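Local coordinates for protein alkyl hydroperoxide reductase E (PDB 5C04) that probably reduces hydrogen peroxide and organic hydroperoxides to water and alcohols with a reactive cysteine that mycoredoxin regenerates, at residues P58-D63 and R140-W145; G118-D123 and R129-K134. The protein carries 1 engineered substitution. One frame throughout, in Å; residues are numbered along the deposited sequence.

Contact 1: P58-D63 and R140-W145; sequences PEFEND and RDQRLW
Phe-60 reaches across to Trp-145 and Gln-142 with the far end of its ring, and this single aromatic side chain makes the whole contact from its side. CE1 of Phe-60 lies 3.9 Å from CB of Trp-145, the closest approach, beside the edge of the indole rather than over its face. The next ring atom, CZ, sits 4.2 Å from OE1 of Gln-142; ring and amide planes stand 70° apart, and no hydrogen bond crosses between the segments. Packing is closer within 140-145, where CG of Gln-142 rests 3.5 Å above one face of the indole, offset toward its rim. With its chain extended beyond CG (chi2 -169°), Gln-142 carries its amide on toward helix 44-55, and NE2 bonds to the backbone oxygen of Glu-49; Trp-145 NE1 is bonded to Glu-132 OE2.

The arrangement belongs to the thioredoxin-fold core of a peroxiredoxin: the loop between helix 44-55 and strand 65-71 meets the start of helix 143-150, and Phe-60 and Trp-145 both lie on Leu-34 of strand 32-37. Phe-60 also touches Thr-146 and Leu-149 further along that helix.

The side toward solvent is polar. Arg-143, which is exposed and takes no part in the contact with 58-63, holds the partly exposed Asp-141 side-on, its NH2 2.8 Å from OD2 in a salt bridge. The same carboxylate caps the helix start, OD1 accepting from Arg-143 N at 3.2 Å. On the loop side, ND2 of Asn-62, also partly exposed, closes the turn onto Pro-58 O at 3.0 Å, nearly straight at 169°.

Contact 2: G118-D123 and R129-K134; sequences GTFVVD and RFAEMK
Thr-119 and Glu-132 form a hydrogen-bonded antiparallel pair, each backbone N-H given to the other's oxygen: Thr-119 N to Glu-132 O at 2.9 Å and Glu-132 N to Thr-119 O at 3.0 Å. Their side chains run side by side, and OG1 of Thr-119 donates to OE2 of Glu-132 at 2.7 Å, on the carboxylate's anti lone pair. Both oxygens have a second partner, Arg-140 NH1 for OG1 and Trp-145 NE1 for OE2, while OE1 of Glu-132 is bridged by Lys-134 NZ. Further along, a classic beta bulge sets Arg-129 and Phe-130 together against Val-121: Val-121 N bonds to Phe-130 O, and Val-121 O receives Arg-129 N at 2.8 Å. At the hairpin's turn end, NE of Arg-129 forms a salt bridge to OD2 of Asp-123 at 2.6 Å, from above the carboxylate plane; OD1 of Asp-123 takes Ser-125 OG and Ile-127 N within the turn. Each face also has an apolar pair, Val-121 CB 3.9 Å from Phe-130 CB beside the Thr-119/Glu-132 pair, and Phe-120 CD2 against Ala-131 CB on the other. Helix 143-150 packs over the Val-121 and Phe-130 face, Phe-120 meets Tyr-105 on the other, and strand 32-37 pairs with the far edge of strand 114-122.

In the fold
Contact 2 is local, a hairpin of strands 114-122 and 128-134, whereas contact 1 joins segments 77 residues apart; in chain order 58-63 comes first, then both hairpin strands, then 140-145. Their centres are 12 Å apart. Helix 143-150, which follows strand 128-134, packs on the sheet and its residues reach both: Trp-145 bonds to Glu-132 while its CB meets Phe-60, and Leu-149 touches Phe-60 and Val-121. Arg-140 adds a salt bridge to Glu-49 of helix 44-55, the helix that carries Cys-46, the probable active-site residue. Helix 143-150 thus lies between the 58-63 loop and the hairpin of the thioredoxin-fold sheet, while Arg-140 and Gln-142, just before it, reach helix 44-55.

Contact 1: P58-D63 and R140-W145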
# COMPACT_ATOMS: atom_id res chain seq x y z
N PRO A 58 -2.58 2.96 -27.11
CA PRO A 58 -2.01 2.31 -28.31
C PRO A 58 -0.64 2.86 -28.73
O PRO A 58 0.09 2.18 -29.48
CB PRO A 58 -3.07 2.60 -29.36
CG PRO A 58 -4.35 2.73 -28.60
CD PRO A 58 -3.92 3.49 -27.38
N GLU A 59 -0.28 4.06 -28.28
CA GLU A 59 1.05 4.62 -28.54
C GLU A 59 2.14 3.97 -27.68
O GLU A 59 3.32 4.05 -28.01
CB GLU A 59 1.04 6.13 -28.31
CG GLU A 59 -0.00 6.85 -29.15
CD GLU A 59 0.03 8.36 -28.96
OE1 GLU A 59 1.06 8.88 -28.48
OE2 GLU A 59 -0.99 9.01 -29.29
N PHE A 60 1.75 3.31 -26.59
CA PHE A 60 2.69 2.72 -25.66
C PHE A 60 2.67 1.20 -25.58
O PHE A 60 3.65 0.60 -25.18
CB PHE A 60 2.41 3.28 -24.26
CG PHE A 60 2.49 4.78 -24.18
CD1 PHE A 60 3.71 5.41 -24.33
CD2 PHE A 60 1.37 5.54 -23.96
CE1 PHE A 60 3.81 6.79 -24.27
CE2 PHE A 60 1.46 6.94 -23.87
CZ PHE A 60 2.69 7.56 -24.03
N GLU A 61 1.52 0.61 -25.91
CA GLU A 61 1.33 -0.83 -25.85
C GLU A 61 0.84 -1.25 -27.22
O GLU A 61 -0.31 -1.00 -27.57
CB GLU A 61 0.31 -1.17 -24.75
CG GLU A 61 0.19 -2.64 -24.39
CD GLU A 61 -0.93 -2.86 -23.37
OE1 GLU A 61 -2.11 -2.77 -23.80
OE2 GLU A 61 -0.62 -3.09 -22.17
N ASN A 62 1.73 -1.88 -27.98
CA ASN A 62 1.51 -2.20 -29.39
C ASN A 62 2.48 -3.31 -29.81
O ASN A 62 3.09 -3.94 -28.95
CB ASN A 62 1.63 -0.93 -30.24
CG ASN A 62 2.97 -0.23 -30.08
OD1 ASN A 62 4.05 -0.85 -30.15
ND2 ASN A 62 2.91 1.09 -29.86
N ASP A 63 2.63 -3.55 -31.11
CA ASP A 63 3.54 -4.59 -31.60
C ASP A 63 5.01 -4.35 -31.25
O ASP A 63 5.77 -5.31 -31.11
CB ASP A 63 3.41 -4.76 -33.12
CG ASP A 63 2.06 -5.33 -33.54
OD1 ASP A 63 1.37 -5.94 -32.70
OD2 ASP A 63 1.70 -5.18 -34.74
N ARG A 140 5.34 14.69 -15.44
CA ARG A 140 6.21 14.39 -16.57
C ARG A 140 5.58 14.81 -17.89
O ARG A 140 4.35 14.92 -18.00
CB ARG A 140 6.57 12.91 -16.57
CG ARG A 140 7.45 12.54 -15.40
CD ARG A 140 7.58 11.04 -15.27
NE ARG A 140 6.44 10.48 -14.57
CZ ARG A 140 6.45 9.28 -13.99
NH1 ARG A 140 7.49 8.47 -14.15
NH2 ARG A 140 5.40 8.91 -13.29
N ASP A 141 6.44 15.04 -18.89
CA ASP A 141 6.05 15.34 -20.25
C ASP A 141 6.11 14.05 -21.07
O ASP A 141 7.18 13.57 -21.43
CB ASP A 141 7.03 16.39 -20.81
CG ASP A 141 6.69 16.83 -22.21
OD1 ASP A 141 5.76 16.28 -22.82
OD2 ASP A 141 7.39 17.75 -22.69
N GLN A 142 4.94 13.48 -21.32
CA GLN A 142 4.85 12.19 -21.98
C GLN A 142 5.25 12.20 -23.48
O GLN A 142 5.53 11.17 -24.06
CB GLN A 142 3.47 11.55 -21.76
CG GLN A 142 3.16 11.38 -20.27
CD GLN A 142 1.94 10.53 -19.97
OE1 GLN A 142 1.38 9.88 -20.84
NE2 GLN A 142 1.50 10.54 -18.71
N ARG A 143 5.40 13.40 -24.05
CA ARG A 143 5.99 13.50 -25.39
C ARG A 143 7.39 12.88 -25.48
O ARG A 143 7.79 12.32 -26.49
CB ARG A 143 6.08 14.96 -25.84
CG ARG A 143 4.80 15.76 -25.82
CD ARG A 143 5.11 17.18 -26.32
NE ARG A 143 6.18 17.79 -25.52
CZ ARG A 143 7.04 18.72 -25.93
NH1 ARG A 143 6.98 19.22 -27.16
NH2 ARG A 143 7.96 19.17 -25.08
N LEU A 144 8.14 12.98 -24.39
CA LEU A 144 9.48 12.43 -24.34
C LEU A 144 9.43 10.90 -24.41
O LEU A 144 10.30 10.23 -24.97
CB LEU A 144 10.20 12.92 -23.08
CG LEU A 144 10.19 14.44 -22.79
CD1 LEU A 144 10.85 14.74 -21.45
CD2 LEU A 144 10.84 15.25 -23.89
N TRP A 145 8.39 10.33 -23.80
CA TRP A 145 8.24 8.90 -23.79
C TRP A 145 7.93 8.33 -25.15
O TRP A 145 8.55 7.40 -25.59
CB TRP A 145 7.08 8.49 -22.85
CG TRP A 145 7.12 9.03 -21.44
CD1 TRP A 145 8.12 9.77 -20.82
CD2 TRP A 145 6.12 8.81 -20.43
NE1 TRP A 145 7.75 10.06 -19.53
CE2 TRP A 145 6.55 9.46 -19.25
CE3 TRP A 145 4.90 8.13 -20.43
CZ2 TRP A 145 5.81 9.42 -18.07
CZ3 TRP A 145 4.17 8.10 -19.26
CH2 TRP A 145 4.61 8.76 -18.12

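Contact 2: G118-D123 and R129-K134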
# COMPACT_ATOMS: atom_id res chain seq x y z
N GLY A 118 10.06 8.26 -11.76
CA GLY A 118 11.13 7.73 -12.61
C GLY A 118 10.54 7.12 -13.85
O GLY A 118 9.52 6.43 -13.81
N THR A 119 11.18 7.34 -15.00
CA THR A 119 10.72 6.72 -16.23
C THR A 119 11.92 6.21 -17.00
O THR A 119 12.93 6.91 -17.10
CB THR A 119 9.99 7.71 -17.16
OG1 THR A 119 9.24 8.67 -16.41
CG2 THR A 119 9.12 6.96 -18.18
N PHE A 120 11.80 5.03 -17.56
CA PHE A 120 12.85 4.43 -18.37
C PHE A 120 12.26 3.80 -19.59
O PHE A 120 11.13 3.34 -19.60
CB PHE A 120 13.57 3.36 -17.56
CG PHE A 120 14.19 3.87 -16.32
CD1 PHE A 120 13.45 3.87 -15.14
CD2 PHE A 120 15.49 4.33 -16.29
CE1 PHE A 120 13.99 4.38 -13.98
CE2 PHE A 120 16.05 4.83 -15.13
CZ PHE A 120 15.29 4.84 -13.96
N VAL A 121 13.04 3.82 -20.68
CA VAL A 121 12.75 2.97 -21.81
C VAL A 121 13.90 1.98 -21.94
O VAL A 121 15.08 2.39 -21.93
CB VAL A 121 12.56 3.77 -23.10
CG1 VAL A 121 12.44 2.79 -24.27
CG2 VAL A 121 11.36 4.69 -23.01
N VAL A 122 13.53 0.70 -22.00
CA VAL A 122 14.48 -0.41 -22.09
C VAL A 122 14.36 -0.96 -23.48
O VAL A 122 13.27 -1.29 -23.96
CB VAL A 122 14.15 -1.53 -21.06
CG1 VAL A 122 15.19 -2.63 -21.12
CG2 VAL A 122 14.06 -0.97 -19.65
N ASP A 123 15.49 -1.06 -24.19
CA ASP A 123 15.40 -1.54 -25.56
C ASP A 123 15.31 -3.06 -25.59
O ASP A 123 15.30 -3.72 -24.55
CB ASP A 123 16.53 -0.97 -26.44
CG ASP A 123 17.89 -1.56 -26.16
OD1 ASP A 123 18.03 -2.59 -25.46
OD2 ASP A 123 18.87 -0.99 -26.71
N ARG A 129 17.68 3.26 -22.66
CA ARG A 129 17.87 4.21 -23.76
C ARG A 129 17.26 5.58 -23.49
O ARG A 129 17.51 6.54 -24.23
CB ARG A 129 17.29 3.62 -25.05
CG ARG A 129 17.97 2.33 -25.50
CD ARG A 129 19.44 2.54 -25.86
NE ARG A 129 20.11 1.28 -26.20
CZ ARG A 129 21.42 1.16 -26.41
NH1 ARG A 129 22.22 2.23 -26.34
NH2 ARG A 129 21.95 -0.03 -26.72
N PHE A 130 16.43 5.66 -22.44
CA PHE A 130 15.84 6.90 -21.98
C PHE A 130 15.73 6.76 -20.46
O PHE A 130 15.42 5.67 -19.96
CB PHE A 130 14.45 7.09 -22.60
CG PHE A 130 13.70 8.25 -22.04
CD1 PHE A 130 13.92 9.55 -22.47
CD2 PHE A 130 12.75 8.06 -21.03
CE1 PHE A 130 13.20 10.62 -21.94
CE2 PHE A 130 12.07 9.12 -20.49
CZ PHE A 130 12.30 10.40 -20.91
N ALA A 131 16.00 7.86 -19.76
CA ALA A 131 15.96 7.86 -18.29
C ALA A 131 15.65 9.24 -17.75
O ALA A 131 16.32 10.22 -18.10
CB ALA A 131 17.27 7.34 -17.71
N GLU A 132 14.64 9.33 -16.88
CA GLU A 132 14.38 10.59 -16.20
C GLU A 132 13.88 10.29 -14.80
O GLU A 132 13.39 9.18 -14.53
CB GLU A 132 13.33 11.41 -16.94
CG GLU A 132 11.93 10.81 -16.86
CD GLU A 132 10.85 11.56 -17.60
OE1 GLU A 132 11.09 12.69 -18.11
OE2 GLU A 132 9.72 11.00 -17.68
N MET A 133 13.97 11.30 -13.94
CA MET A 133 13.33 11.22 -12.62
C MET A 133 12.88 12.57 -12.15
O MET A 133 13.70 13.46 -11.92
CB MET A 133 14.27 10.61 -11.57
CG MET A 133 13.54 10.19 -10.30
SD MET A 133 14.61 9.88 -8.88
CE MET A 133 15.15 11.53 -8.43
N LYS A 134 11.57 12.73 -12.02
CA LYS A 134 10.97 13.92 -11.46
C LYS A 134 10.51 13.67 -10.02
O LYS A 134 10.34 12.52 -9.59
CB LYS A 134 9.81 14.41 -12.34
CG LYS A 134 10.22 14.66 -13.80
CD LYS A 134 11.34 15.68 -13.89
CE LYS A 134 11.50 16.20 -15.31
NZ LYS A 134 11.82 15.08 -16.24